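Local coordinates for protein peptidoglycan hydrolase FlgJ (Sphingomonas sp. A1, PDB 3VWO) that probably hydrolyses the peptidoglycan layer as a flagellum-specific muramidase, letting the flagellar rod be assembled in the periplasmic space, at residues 39-44 against 66-71. Sequence-based numbering, arbitrary orientation.
Sequences SQIRNK and VEARTV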
loop_
_atom_site.group_PDB
_atom_site.type_symbol
_atom_site.label_atom_id
_atom_site.label_comp_id
_atom_site.label_asym_id
_atom_site.label_seq_id
_atom_site.Cartn_x
_atom_site.Cartn_y
_atom_site.Cartn_z
ATOM N N SER A 39 6.679 9.932 2.644
ATOM C CA SER A 39 7.228 9.699 1.310
ATOM C C SER A 39 6.156 9.324 0.290
ATOM O O SER A 39 6.420 8.603 -0.670
ATOM C CB SER A 39 8.305 8.615 1.346
ATOM O OG SER A 39 9.335 8.963 2.253
ATOM N N GLN A 40 4.942 9.806 0.498
ATOM C CA GLN A 40 3.900 9.550 -0.481
ATOM C C GLN A 40 4.180 10.345 -1.756
ATOM O O GLN A 40 4.614 11.507 -1.711
ATOM C CB GLN A 40 2.514 9.856 0.087
ATOM C CG GLN A 40 1.996 11.244 -0.196
ATOM C CD GLN A 40 0.482 11.280 -0.241
ATOM O OE1 GLN A 40 -0.125 11.081 -1.294
ATOM N NE2 GLN A 40 -0.136 11.532 0.904
ATOM N N ILE A 41 3.975 9.695 -2.896
ATOM C CA ILE A 41 4.249 10.323 -4.182
ATOM C C ILE A 41 3.383 11.566 -4.339
ATOM O O ILE A 41 2.194 11.556 -4.016
ATOM C CB ILE A 41 4.014 9.329 -5.342
ATOM C CG1 ILE A 41 5.140 8.294 -5.379
ATOM C CG2 ILE A 41 3.910 10.047 -6.670
ATOM C CD1 ILE A 41 4.881 7.143 -6.331
ATOM N N ARG A 42 3.995 12.650 -4.797
ATOM C CA ARG A 42 3.273 13.891 -5.004
ATOM C C ARG A 42 3.481 14.387 -6.425
ATOM O O ARG A 42 4.494 14.076 -7.053
ATOM C CB ARG A 42 3.736 14.954 -4.004
ATOM C CG ARG A 42 3.323 14.650 -2.569
ATOM C CD ARG A 42 3.791 15.721 -1.603
ATOM N NE ARG A 42 3.478 15.352 -0.226
ATOM C CZ ARG A 42 2.379 15.727 0.417
ATOM N NH1 ARG A 42 2.178 15.336 1.668
ATOM N NH2 ARG A 42 1.484 16.499 -0.189
ATOM N N ASN A 43 2.511 15.144 -6.925
ATOM C CA ASN A 43 2.649 15.820 -8.212
ATOM C C ASN A 43 3.837 16.780 -8.236
ATOM O O ASN A 43 4.538 16.962 -7.234
ATOM C CB ASN A 43 1.370 16.586 -8.569
ATOM C CG ASN A 43 0.213 15.668 -8.919
ATOM O OD1 ASN A 43 -0.571 15.275 -8.052
ATOM N ND2 ASN A 43 0.096 15.329 -10.199
ATOM N N LYS A 44 4.052 17.397 -9.390
ATOM C CA LYS A 44 5.178 18.302 -9.573
ATOM C C LYS A 44 5.003 19.514 -8.663
ATOM O O LYS A 44 5.976 20.059 -8.142
ATOM C CB LYS A 44 5.284 18.727 -11.041
ATOM C CG LYS A 44 4.888 17.636 -12.045
ATOM C CD LYS A 44 5.685 16.348 -11.855
ATOM C CE LYS A 44 4.762 15.137 -11.736
ATOM N NZ LYS A 44 4.676 14.327 -12.986
ATOM N N VAL A 66 1.312 10.391 -12.262
ATOM C CA VAL A 66 2.467 11.171 -11.842
ATOM C C VAL A 66 3.706 10.360 -12.179
ATOM O O VAL A 66 3.796 9.187 -11.831
ATOM C CB VAL A 66 2.444 11.455 -10.325
ATOM C CG1 VAL A 66 3.711 12.179 -9.899
ATOM C CG2 VAL A 66 1.222 12.270 -9.943
ATOM N N GLU A 67 4.649 10.964 -12.887
ATOM C CA GLU A 67 5.936 10.317 -13.090
ATOM C C GLU A 67 6.720 10.451 -11.796
ATOM O O GLU A 67 6.841 11.545 -11.251
ATOM C CB GLU A 67 6.715 10.976 -14.234
ATOM C CG GLU A 67 6.465 10.365 -15.602
ATOM C CD GLU A 67 7.579 10.681 -16.592
ATOM O OE1 GLU A 67 8.244 11.726 -16.428
ATOM O OE2 GLU A 67 7.796 9.877 -17.524
ATOM N N ALA A 68 7.243 9.340 -11.294
ATOM C CA ALA A 68 7.987 9.373 -10.044
ATOM C C ALA A 68 9.147 8.392 -10.060
ATOM O O ALA A 68 9.090 7.350 -10.709
ATOM C CB ALA A 68 7.065 9.095 -8.852
ATOM N N ARG A 69 10.207 8.757 -9.351
ATOM C CA ARG A 69 11.359 7.899 -9.175
ATOM C C ARG A 69 10.912 6.691 -8.374
ATOM O O ARG A 69 10.108 6.821 -7.451
ATOM C CB ARG A 69 12.442 8.668 -8.411
ATOM C CG ARG A 69 13.508 7.813 -7.767
ATOM C CD ARG A 69 14.387 8.651 -6.838
ATOM N NE ARG A 69 15.365 7.825 -6.131
ATOM C CZ ARG A 69 15.098 7.124 -5.034
ATOM N NH1 ARG A 69 13.881 7.140 -4.507
ATOM N NH2 ARG A 69 16.049 6.394 -4.466
ATOM N N THR A 70 11.410 5.516 -8.737
ATOM C CA THR A 70 11.093 4.310 -7.986
ATOM C C THR A 70 12.266 3.330 -7.969
ATOM O O THR A 70 13.037 3.247 -8.925
ATOM C CB THR A 70 9.837 3.618 -8.540
ATOM O OG1 THR A 70 9.403 2.606 -7.622
ATOM C CG2 THR A 70 10.117 3.002 -9.902
ATOM N N VAL A 71 12.390 2.597 -6.866
ATOM C CA VAL A 71 13.466 1.636 -6.683
ATOM C C VAL A 71 12.913 0.220 -6.759
ATOM O O VAL A 71 11.932 -0.112 -6.093
ATOM C CB VAL A 71 14.150 1.819 -5.318
ATOM C CG1 VAL A 71 15.273 0.803 -5.141
ATOM C CG2 VAL A 71 14.682 3.238 -5.181
#
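Ile41 lays its branched side chain over the methyl of Ala68 and against Val66, packing the loop that follows helix 23-34 onto the first strand of a two-stranded antiparallel beta hairpin. This is the beta lobe of the C-terminal glycosyl hydrolase 73 domain, in the lysozyme clan, and strand 65-74 pairs with 77-86 beside it. Ile41 CD1 sits 3.9 Å from Ala68 CB. Ile41 CG2, anti to the backbone N (chi1 -73° for the CG1 branch), touches both Ala68 CB and Val66 CG1, 3.9 Å from Val66 CG1. Phe85 of strand 77-86 touches both Ile41 and Ala68, extending the apolar patch across the hairpin, while backbone bonds tie Ile41 to Ser49, further along the same loop. An alanine here in place of Ile41 would probably open a gap over Ala68, where CG2 and CD1 lie, and take away the CG2 contact with Val66 CG1.

Val66, the buried residue of the contact, is gripped from several directions. Val66 CG1, anti to its own backbone N (chi1 176°), meets Arg42 O at 3.5 Å and also takes the aliphatic end of Lys44, whose CE comes within 3.6 Å. Val66 CG2 faces the side-chain amide group of Asn43, the two side chains crossing at about a right angle. Lys44 reaches the strand through bends at chi2, chi3 and chi4, which fold its tip back along Val66. The ammonium stops short of the Glu67 carboxylate, 5.6 Å from Lys44 NZ to Glu67 OE1, and that acid instead forms a salt bridge with Arg84 through OE2. Lys44 NZ ends 3.4 Å from Glu67 N, a meeting of two donors and therefore not a hydrogen bond.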